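PDB 6ED2: glycosyl hydrolase family 2, TIM barrel domain protein from Faecalibacterium prausnitzii A2-165, which probably hydrolyses beta-glucuronides, acting as a gut bacterial beta-glucuronidase of glycosyl hydrolase family 2. Local coordinates for residues A[105-118]-A[195-209]. Residues are numbered along the deposited sequence; the frame is centred on the assembly and turned at random.
Sequences WSGWDIVLRFGSVT and GIHRPVWLMALPKER
Strands 109-114 and 200-205 pair antiparallel in the beta-sandwich of the sugar-binding domain, Asp109 facing Leu205 and Arg113 facing Trp201. Backbone bonds run in both directions at Asp109, Val111 and Arg113; Val111 N to Met203 O measures 3.1 Å. On one face of the sheet, Trp105 closes over the end of the pair. Its CG lies anti to its carbonyl carbon (chi1 -80°), which lays the indole across Ala204. Ala204 CB sits 3.7 Å from the centroid of the six-membered ring, a CH-pi contact. Leu202 CG meets the ring edge at Trp105 CZ3, 3.6 Å away. Ala204 CB also lies over the five-membered ring of Trp108, so the two indoles share this methyl. With an alanine in place of Trp105, Ala204 CB would probably keep only the Trp108 ring of its two indoles and Leu202 CG would lose its neighbour, opening a gap at the buried end of the pair. On the other face, Met203 CE reaches Val111 CG1 and Arg113 CB. There Asp109 OD2 forms a salt bridge with Arg209 NH1 (3.0 Å), accepting the N-H on its anti lone pair; OD2 lies in the guanidinium plane. NH1 also bonds Pro206 O, and Thr145 holds Asp109 OD1. Between Phe114 and Thr118 the register shifts by one, and Thr118 N bonds Gly195 O. The arrangement is typical of the jelly-roll beta-sandwich that forms the N-terminal domain of family 2 glycosidases.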
ATOM      1  N   TRP A 105      28.187 -19.456 -45.357  1.00 42.66           N
ATOM      2  CA  TRP A 105      27.492 -20.567 -44.725  1.00 35.96           C
ATOM      3  C   TRP A 105      27.086 -21.651 -45.718  1.00 42.17           C
ATOM      4  O   TRP A 105      26.609 -22.712 -45.292  1.00 43.66           O
ATOM      5  CB  TRP A 105      26.256 -20.053 -43.980  1.00 26.33           C
ATOM      6  CG  TRP A 105      26.617 -19.473 -42.663  1.00 27.39           C
ATOM      7  CD1 TRP A 105      27.867 -19.153 -42.233  1.00 30.75           C
ATOM      8  CD2 TRP A 105      25.729 -19.160 -41.588  1.00 26.72           C
ATOM      9  NE1 TRP A 105      27.815 -18.664 -40.954  1.00 31.37           N
ATOM     10  CE2 TRP A 105      26.511 -18.642 -40.542  1.00 28.59           C
ATOM     11  CE3 TRP A 105      24.345 -19.271 -41.409  1.00 30.25           C
ATOM     12  CZ2 TRP A 105      25.961 -18.243 -39.329  1.00 31.84           C
ATOM     13  CZ3 TRP A 105      23.803 -18.870 -40.214  1.00 30.73           C
ATOM     14  CH2 TRP A 105      24.608 -18.356 -39.187  1.00 30.34           C
ATOM     15  N   SER A 106      27.254 -21.409 -47.019  1.00 37.88           N
ATOM     16  CA  SER A 106      26.964 -22.412 -48.040  1.00 38.96           C
ATOM     17  C   SER A 106      27.669 -23.725 -47.722  1.00 39.63           C
ATOM     18  O   SER A 106      28.858 -23.743 -47.398  1.00 34.94           O
ATOM     19  CB  SER A 106      27.413 -21.897 -49.412  1.00 35.41           C
ATOM     20  OG  SER A 106      26.601 -22.421 -50.446  1.00 49.00           O
ATOM     21  N   GLY A 107      26.928 -24.829 -47.802  1.00 39.87           N
ATOM     22  CA  GLY A 107      27.462 -26.127 -47.452  1.00 33.64           C
ATOM     23  C   GLY A 107      27.198 -26.566 -46.025  1.00 40.33           C
ATOM     24  O   GLY A 107      27.289 -27.762 -45.731  1.00 43.35           O
ATOM     25  N   TRP A 108      26.892 -25.638 -45.130  1.00 36.94           N
ATOM     26  CA  TRP A 108      26.430 -25.970 -43.796  1.00 31.06           C
ATOM     27  C   TRP A 108      24.932 -26.247 -43.824  1.00 31.76           C
ATOM     28  O   TRP A 108      24.211 -25.788 -44.710  1.00 33.55           O
ATOM     29  CB  TRP A 108      26.669 -24.806 -42.848  1.00 37.40           C
ATOM     30  CG  TRP A 108      27.884 -24.789 -42.006  1.00 39.43           C
ATOM     31  CD1 TRP A 108      28.020 -25.329 -40.767  1.00 43.88           C
ATOM     32  CD2 TRP A 108      29.105 -24.092 -42.277  1.00 44.40           C
ATOM     33  NE1 TRP A 108      29.268 -25.049 -40.260  1.00 46.39           N
ATOM     34  CE2 TRP A 108      29.953 -24.289 -41.169  1.00 44.27           C
ATOM     35  CE3 TRP A 108      29.575 -23.351 -43.362  1.00 52.00           C
ATOM     36  CZ2 TRP A 108      31.240 -23.764 -41.108  1.00 46.51           C
ATOM     37  CZ3 TRP A 108      30.859 -22.831 -43.302  1.00 56.95           C
ATOM     38  CH2 TRP A 108      31.674 -23.039 -42.181  1.00 55.91           C
ATOM     39  N   ASP A 109      24.457 -26.992 -42.830  1.00 32.63           N
ATOM     40  CA  ASP A 109      23.026 -27.017 -42.556  1.00 31.82           C
ATOM     41  C   ASP A 109      22.606 -25.713 -41.888  1.00 29.71           C
ATOM     42  O   ASP A 109      23.296 -25.209 -40.997  1.00 27.66           O
ATOM     43  CB  ASP A 109      22.668 -28.202 -41.661  1.00 31.72           C
ATOM     44  CG  ASP A 109      21.868 -29.275 -42.401  1.00 36.46           C
ATOM     45  OD1 ASP A 109      21.453 -29.069 -43.575  1.00 33.84           O
ATOM     46  OD2 ASP A 109      21.687 -30.347 -41.803  1.00 36.90           O
ATOM     47  N   ILE A 110      21.475 -25.170 -42.327  1.00 27.13           N
ATOM     48  CA  ILE A 110      20.936 -23.918 -41.804  1.00 31.65           C
ATOM     49  C   ILE A 110      19.667 -24.249 -41.043  1.00 29.72           C
ATOM     50  O   ILE A 110      18.680 -24.707 -41.641  1.00 30.14           O
ATOM     51  CB  ILE A 110      20.636 -22.890 -42.912  1.00 29.94           C
ATOM     52  CG1 ILE A 110      21.745 -22.863 -43.975  1.00 29.35           C
ATOM     53  CG2 ILE A 110      20.466 -21.506 -42.281  1.00 24.18           C
ATOM     54  CD1 ILE A 110      23.101 -22.507 -43.423  1.00 26.56           C
ATOM     55  N   VAL A 111      19.683 -23.992 -39.732  1.00 29.00           N
ATOM     56  CA  VAL A 111      18.633 -24.434 -38.824  1.00 29.88           C
ATOM     57  C   VAL A 111      18.236 -23.286 -37.903  1.00 29.08           C
ATOM     58  O   VAL A 111      19.103 -22.659 -37.282  1.00 28.98           O
ATOM     59  CB  VAL A 111      19.096 -25.647 -37.981  1.00 30.85           C
ATOM     60  CG1 VAL A 111      17.935 -26.202 -37.164  1.00 30.66           C
ATOM     61  CG2 VAL A 111      19.739 -26.742 -38.864  1.00 24.30           C
ATOM     62  N   LEU A 112      16.926 -23.055 -37.775  1.00 28.72           N
ATOM     63  CA  LEU A 112      16.361 -22.144 -36.779  1.00 29.25           C
ATOM     64  C   LEU A 112      15.956 -22.908 -35.522  1.00 30.30           C
ATOM     65  O   LEU A 112      15.304 -23.947 -35.615  1.00 31.74           O
ATOM     66  CB  LEU A 112      15.137 -21.432 -37.348  1.00 28.45           C
ATOM     67  CG  LEU A 112      15.425 -20.539 -38.546  1.00 31.53           C
ATOM     68  CD1 LEU A 112      14.128 -20.176 -39.234  1.00 27.63           C
ATOM     69  CD2 LEU A 112      16.194 -19.294 -38.086  1.00 27.36           C
ATOM     70  N   ARG A 113      16.339 -22.398 -34.352  1.00 27.48           N
ATOM     71  CA  ARG A 113      15.883 -22.931 -33.072  1.00 23.53           C
ATOM     72  C   ARG A 113      14.954 -21.934 -32.387  1.00 28.33           C
ATOM     73  O   ARG A 113      15.293 -20.748 -32.245  1.00 28.56           O
ATOM     74  CB  ARG A 113      17.054 -23.251 -32.139  1.00 25.43           C
ATOM     75  CG  ARG A 113      16.643 -23.327 -30.642  1.00 28.75           C
ATOM     76  CD  ARG A 113      15.834 -24.612 -30.286  1.00 27.82           C
ATOM     77  NE  ARG A 113      16.618 -25.836 -30.474  1.00 25.71           N
ATOM     78  CZ  ARG A 113      17.380 -26.413 -29.541  1.00 30.99           C
ATOM     79  NH1 ARG A 113      17.483 -25.889 -28.318  1.00 28.72           N
ATOM     80  NH2 ARG A 113      18.057 -27.525 -29.835  1.00 30.10           N
ATOM     81  N   PHE A 114      13.787 -22.412 -31.973  1.00 23.62           N
ATOM     82  CA  PHE A 114      12.894 -21.688 -31.079  1.00 23.37           C
ATOM     83  C   PHE A 114      12.948 -22.332 -29.699  1.00 28.08           C
ATOM     84  O   PHE A 114      12.593 -23.510 -29.546  1.00 29.96           O
ATOM     85  CB  PHE A 114      11.468 -21.689 -31.614  1.00 25.22           C
ATOM     86  CG  PHE A 114      11.331 -21.012 -32.940  1.00 28.21           C
ATOM     87  CD1 PHE A 114      10.926 -19.686 -33.014  1.00 26.18           C
ATOM     88  CD2 PHE A 114      11.623 -21.689 -34.113  1.00 28.81           C
ATOM     89  CE1 PHE A 114      10.815 -19.045 -34.241  1.00 29.35           C
ATOM     90  CE2 PHE A 114      11.509 -21.055 -35.352  1.00 29.64           C
ATOM     91  CZ  PHE A 114      11.111 -19.734 -35.415  1.00 29.05           C
ATOM     92  N   GLY A 115      13.440 -21.578 -28.710  1.00 26.33           N
ATOM     93  CA  GLY A 115      13.340 -22.024 -27.328  1.00 19.69           C
ATOM     94  C   GLY A 115      11.930 -22.474 -26.995  1.00 26.71           C
ATOM     95  O   GLY A 115      11.726 -23.538 -26.405  1.00 24.20           O
ATOM     96  N   SER A 116      10.931 -21.693 -27.416  1.00 24.34           N
ATOM     97  CA  SER A 116       9.529 -22.083 -27.311  1.00 26.26           C
ATOM     98  C   SER A 116       8.687 -21.096 -28.106  1.00 29.33           C
ATOM     99  O   SER A 116       9.096 -19.954 -28.349  1.00 29.53           O
ATOM    100  CB  SER A 116       9.042 -22.126 -25.852  1.00 28.98           C
ATOM    101  OG  SER A 116       9.013 -20.824 -25.281  1.00 26.13           O
ATOM    102  N   VAL A 117       7.510 -21.562 -28.521  1.00 25.87           N
ATOM    103  CA  VAL A 117       6.443 -20.708 -29.029  1.00 23.28           C
ATOM    104  C   VAL A 117       5.154 -21.197 -28.389  1.00 27.32           C
ATOM    105  O   VAL A 117       4.847 -22.392 -28.440  1.00 29.84           O
ATOM    106  CB  VAL A 117       6.336 -20.730 -30.572  1.00 30.77           C
ATOM    107  CG1 VAL A 117       5.205 -19.826 -31.032  1.00 26.46           C
ATOM    108  CG2 VAL A 117       7.658 -20.284 -31.237  1.00 26.52           C
ATOM    109  N   THR A 118       4.413 -20.296 -27.758  1.00 27.42           N
ATOM    110  CA  THR A 118       3.276 -20.670 -26.923  1.00 23.40           C
ATOM    111  C   THR A 118       1.987 -20.286 -27.633  1.00 25.64           C
ATOM    112  O   THR A 118       1.799 -19.109 -27.958  1.00 27.72           O
ATOM    113  CB  THR A 118       3.394 -19.979 -25.569  1.00 25.89           C
ATOM    114  OG1 THR A 118       4.676 -20.299 -24.995  1.00 24.14           O
ATOM    115  CG2 THR A 118       2.264 -20.401 -24.638  1.00 21.97           C
ATOM    116  N   GLY A 195       2.960 -16.091 -26.771  1.00 27.08           N
ATOM    117  CA  GLY A 195       3.916 -15.290 -27.509  1.00 25.04           C
ATOM    118  C   GLY A 195       5.148 -16.107 -27.801  1.00 25.81           C
ATOM    119  O   GLY A 195       5.064 -17.337 -27.876  1.00 26.28           O
ATOM    120  N   ILE A 196       6.295 -15.457 -27.963  1.00 25.04           N
ATOM    121  CA  ILE A 196       7.565 -16.149 -28.128  1.00 24.59           C
ATOM    122  C   ILE A 196       8.398 -15.820 -26.900  1.00 28.26           C
ATOM    123  O   ILE A 196       8.973 -14.731 -26.787  1.00 29.42           O
ATOM    124  CB  ILE A 196       8.284 -15.762 -29.421  1.00 25.99           C
ATOM    125  CG1 ILE A 196       7.412 -16.081 -30.621  1.00 26.11           C
ATOM    126  CG2 ILE A 196       9.591 -16.533 -29.545  1.00 24.51           C
ATOM    127  CD1 ILE A 196       8.165 -15.972 -31.921  1.00 26.97           C
ATOM    128  N   HIS A 197       8.471 -16.775 -25.983  1.00 27.63           N
ATOM    129  CA  HIS A 197       8.934 -16.537 -24.628  1.00 24.26           C
ATOM    130  C   HIS A 197      10.430 -16.699 -24.453  1.00 26.13           C
ATOM    131  O   HIS A 197      10.952 -16.318 -23.396  1.00 21.02           O
ATOM    132  CB  HIS A 197       8.225 -17.504 -23.665  1.00 23.74           C
ATOM    133  CG  HIS A 197       6.773 -17.206 -23.473  1.00 25.34           C
ATOM    134  ND1 HIS A 197       5.858 -18.164 -23.095  1.00 23.72           N
ATOM    135  CD2 HIS A 197       6.079 -16.048 -23.598  1.00 22.93           C
ATOM    136  CE1 HIS A 197       4.662 -17.610 -22.997  1.00 27.50           C
ATOM    137  NE2 HIS A 197       4.773 -16.324 -23.282  1.00 25.72           N
ATOM    138  N   ARG A 198      11.126 -17.287 -25.417  1.00 23.30           N
ATOM    139  CA  ARG A 198      12.505 -17.686 -25.180  1.00 25.48           C
ATOM    140  C   ARG A 198      13.361 -17.329 -26.382  1.00 24.05           C
ATOM    141  O   ARG A 198      12.835 -17.048 -27.466  1.00 26.64           O
ATOM    142  CB  ARG A 198      12.584 -19.190 -24.879  1.00 27.14           C
ATOM    143  CG  ARG A 198      11.991 -19.539 -23.525  1.00 29.05           C
ATOM    144  CD  ARG A 198      11.813 -21.044 -23.324  1.00 25.91           C
ATOM    145  NE  ARG A 198      10.912 -21.280 -22.197  1.00 28.72           N
ATOM    146  CZ  ARG A 198      10.537 -22.481 -21.759  1.00 29.15           C
ATOM    147  NH1 ARG A 198      10.990 -23.591 -22.348  1.00 21.29           N
ATOM    148  NH2 ARG A 198       9.710 -22.566 -20.728  1.00 24.60           N
ATOM    149  N   PRO A 199      14.683 -17.301 -26.219  1.00 22.42           N
ATOM    150  CA  PRO A 199      15.568 -16.935 -27.332  1.00 24.41           C
ATOM    151  C   PRO A 199      15.344 -17.776 -28.580  1.00 30.56           C
ATOM    152  O   PRO A 199      15.098 -18.988 -28.506  1.00 28.50           O
ATOM    153  CB  PRO A 199      16.967 -17.166 -26.754  1.00 25.30           C
ATOM    154  CG  PRO A 199      16.796 -16.898 -25.307  1.00 26.13           C
ATOM    155  CD  PRO A 199      15.408 -17.326 -24.934  1.00 26.22           C
ATOM    156  N   VAL A 200      15.414 -17.097 -29.729  1.00 24.47           N
ATOM    157  CA  VAL A 200      15.368 -17.686 -31.065  1.00 25.93           C
ATOM    158  C   VAL A 200      16.774 -17.617 -31.657  1.00 28.17           C
ATOM    159  O   VAL A 200      17.503 -16.645 -31.428  1.00 30.68           O
ATOM    160  CB  VAL A 200      14.353 -16.943 -31.955  1.00 27.23           C
ATOM    161  CG1 VAL A 200      14.330 -17.502 -33.394  1.00 24.26           C
ATOM    162  CG2 VAL A 200      12.948 -16.943 -31.299  1.00 22.38           C
ATOM    163  N   TRP A 201      17.165 -18.649 -32.403  1.00 28.44           N
ATOM    164  CA  TRP A 201      18.547 -18.762 -32.848  1.00 26.37           C
ATOM    165  C   TRP A 201      18.627 -19.172 -34.304  1.00 29.12           C
ATOM    166  O   TRP A 201      17.826 -19.972 -34.801  1.00 29.71           O
ATOM    167  CB  TRP A 201      19.347 -19.794 -32.054  1.00 27.72           C
ATOM    168  CG  TRP A 201      19.341 -19.620 -30.590  1.00 28.94           C
ATOM    169  CD1 TRP A 201      18.489 -20.205 -29.704  1.00 28.38           C
ATOM    170  CD2 TRP A 201      20.256 -18.834 -29.814  1.00 28.79           C
ATOM    171  NE1 TRP A 201      18.812 -19.834 -28.419  1.00 30.96           N
ATOM    172  CE2 TRP A 201      19.894 -18.996 -28.457  1.00 28.17           C
ATOM    173  CE3 TRP A 201      21.338 -18.002 -30.134  1.00 30.05           C
ATOM    174  CZ2 TRP A 201      20.581 -18.360 -27.416  1.00 30.21           C
ATOM    175  CZ3 TRP A 201      22.026 -17.374 -29.098  1.00 30.21           C
ATOM    176  CH2 TRP A 201      21.636 -17.549 -27.757  1.00 31.20           C
ATOM    177  N   LEU A 202      19.639 -18.638 -34.969  1.00 28.03           N
ATOM    178  CA  LEU A 202      20.005 -19.026 -36.317  1.00 29.03           C
ATOM    179  C   LEU A 202      21.331 -19.760 -36.215  1.00 32.32           C
ATOM    180  O   LEU A 202      22.289 -19.240 -35.625  1.00 28.83           O
ATOM    181  CB  LEU A 202      20.104 -17.805 -37.241  1.00 28.44           C
ATOM    182  CG  LEU A 202      20.617 -18.015 -38.670  1.00 30.40           C
ATOM    183  CD1 LEU A 202      19.609 -18.779 -39.504  1.00 26.53           C
ATOM    184  CD2 LEU A 202      20.957 -16.679 -39.336  1.00 29.13           C
ATOM    185  N   MET A 203      21.374 -20.977 -36.753  1.00 28.11           N
ATOM    186  CA  MET A 203      22.523 -21.849 -36.585  1.00 27.74           C
ATOM    187  C   MET A 203      23.058 -22.292 -37.940  1.00 28.11           C
ATOM    188  O   MET A 203      22.289 -22.511 -38.879  1.00 30.59           O
ATOM    189  CB  MET A 203      22.144 -23.079 -35.749  1.00 30.30           C
ATOM    190  CG  MET A 203      21.684 -22.749 -34.326  1.00 36.25           C
ATOM    191  SD  MET A 203      21.136 -24.211 -33.397  1.00 33.23           S
ATOM    192  CE  MET A 203      19.638 -24.597 -34.261  1.00 24.03           C
ATOM    193  N   ALA A 204      24.376 -22.429 -38.034  1.00 29.48           N
ATOM    194  CA  ALA A 204      25.011 -23.149 -39.129  1.00 30.99           C
ATOM    195  C   ALA A 204      25.660 -24.383 -38.519  1.00 32.28           C
ATOM    196  O   ALA A 204      26.510 -24.263 -37.631  1.00 27.82           O
ATOM    197  CB  ALA A 204      26.038 -22.280 -39.861  1.00 30.05           C
ATOM    198  N   LEU A 205      25.212 -25.566 -38.948  1.00 33.45           N
ATOM    199  CA  LEU A 205      25.645 -26.825 -38.347  1.00 29.04           C
ATOM    200  C   LEU A 205      26.182 -27.761 -39.421  1.00 27.50           C
ATOM    201  O   LEU A 205      25.656 -27.786 -40.541  1.00 30.34           O
ATOM    202  CB  LEU A 205      24.479 -27.504 -37.614  1.00 28.23           C
ATOM    203  CG  LEU A 205      23.703 -26.647 -36.614  1.00 29.62           C
ATOM    204  CD1 LEU A 205      22.456 -27.361 -36.168  1.00 30.85           C
ATOM    205  CD2 LEU A 205      24.584 -26.302 -35.428  1.00 26.70           C
ATOM    206  N   PRO A 206      27.212 -28.542 -39.119  1.00 27.92           N
ATOM    207  CA  PRO A 206      27.668 -29.553 -40.085  1.00 29.35           C
ATOM    208  C   PRO A 206      26.544 -30.540 -40.387  1.00 30.34           C
ATOM    209  O   PRO A 206      25.708 -30.851 -39.534  1.00 28.90           O
ATOM    210  CB  PRO A 206      28.843 -30.243 -39.368  1.00 26.18           C
ATOM    211  CG  PRO A 206      29.190 -29.363 -38.210  1.00 26.89           C
ATOM    212  CD  PRO A 206      27.906 -28.660 -37.827  1.00 29.98           C
ATOM    213  N   LYS A 207      26.511 -31.013 -41.631  1.00 28.29           N
ATOM    214  CA  LYS A 207      25.461 -31.942 -42.019  1.00 31.24           C
ATOM    215  C   LYS A 207      25.558 -33.262 -41.258  1.00 30.92           C
ATOM    216  O   LYS A 207      24.533 -33.883 -40.973  1.00 31.44           O
ATOM    217  CB  LYS A 207      25.502 -32.137 -43.533  1.00 29.88           C
ATOM    218  CG  LYS A 207      24.678 -31.039 -44.209  1.00 37.89           C
ATOM    219  CD  LYS A 207      25.125 -30.700 -45.599  1.00 36.98           C
ATOM    220  CE  LYS A 207      24.094 -29.815 -46.249  1.00 38.03           C
ATOM    221  NZ  LYS A 207      24.388 -29.665 -47.687  1.00 47.77           N
ATOM    222  N   GLU A 208      26.759 -33.683 -40.886  1.00 30.87           N
ATOM    223  CA  GLU A 208      26.941 -34.789 -39.966  1.00 30.72           C
ATOM    224  C   GLU A 208      27.298 -34.221 -38.596  1.00 33.30           C
ATOM    225  O   GLU A 208      28.341 -33.581 -38.441  1.00 29.28           O
ATOM    226  CB  GLU A 208      28.037 -35.737 -40.449  1.00 25.46           C
ATOM    227  CG  GLU A 208      28.176 -36.940 -39.533  1.00 32.71           C
ATOM    228  CD  GLU A 208      29.245 -37.931 -39.971  1.00 35.74           C
ATOM    229  OE1 GLU A 208      29.765 -37.794 -41.100  1.00 35.22           O
ATOM    230  OE2 GLU A 208      29.548 -38.864 -39.185  1.00 34.52           O
ATOM    231  N   ARG A 209      26.459 -34.478 -37.596  1.00 31.21           N
ATOM    232  CA  ARG A 209      26.657 -33.785 -36.332  1.00 32.02           C
ATOM    233  C   ARG A 209      26.099 -34.594 -35.171  1.00 30.04           C
ATOM    234  O   ARG A 209      25.266 -35.484 -35.347  1.00 28.46           O
ATOM    235  CB  ARG A 209      25.985 -32.414 -36.357  1.00 27.05           C
ATOM    236  CG  ARG A 209      24.490 -32.491 -36.677  1.00 27.53           C
ATOM    237  CD  ARG A 209      23.882 -31.126 -36.516  1.00 26.50           C
ATOM    238  NE  ARG A 209      22.495 -31.035 -36.954  1.00 24.41           N
ATOM    239  CZ  ARG A 209      22.110 -30.907 -38.217  1.00 27.77           C
ATOM    240  NH1 ARG A 209      23.009 -30.906 -39.200  1.00 27.41           N
ATOM    241  NH2 ARG A 209      20.820 -30.806 -38.498  1.00 29.32           N
TER
HETATM  242  O   HOH W   1      28.440 -29.682 -43.527  1.00 31.53           O
HETATM  243  O   HOH W   2      18.996 -30.690 -40.509  1.00 37.62           O
HETATM  244  O   HOH W   3      13.029 -24.332 -24.243  1.00 20.40           O
HETATM  245  O   HOH W   4       7.337 -20.670 -23.061  1.00 25.00           O
HETATM  246  O   HOH W   5      11.735 -19.156 -28.991  1.00 25.17           O
HETATM  247  O   HOH W   6       7.085 -19.224 -26.162  1.00 28.89           O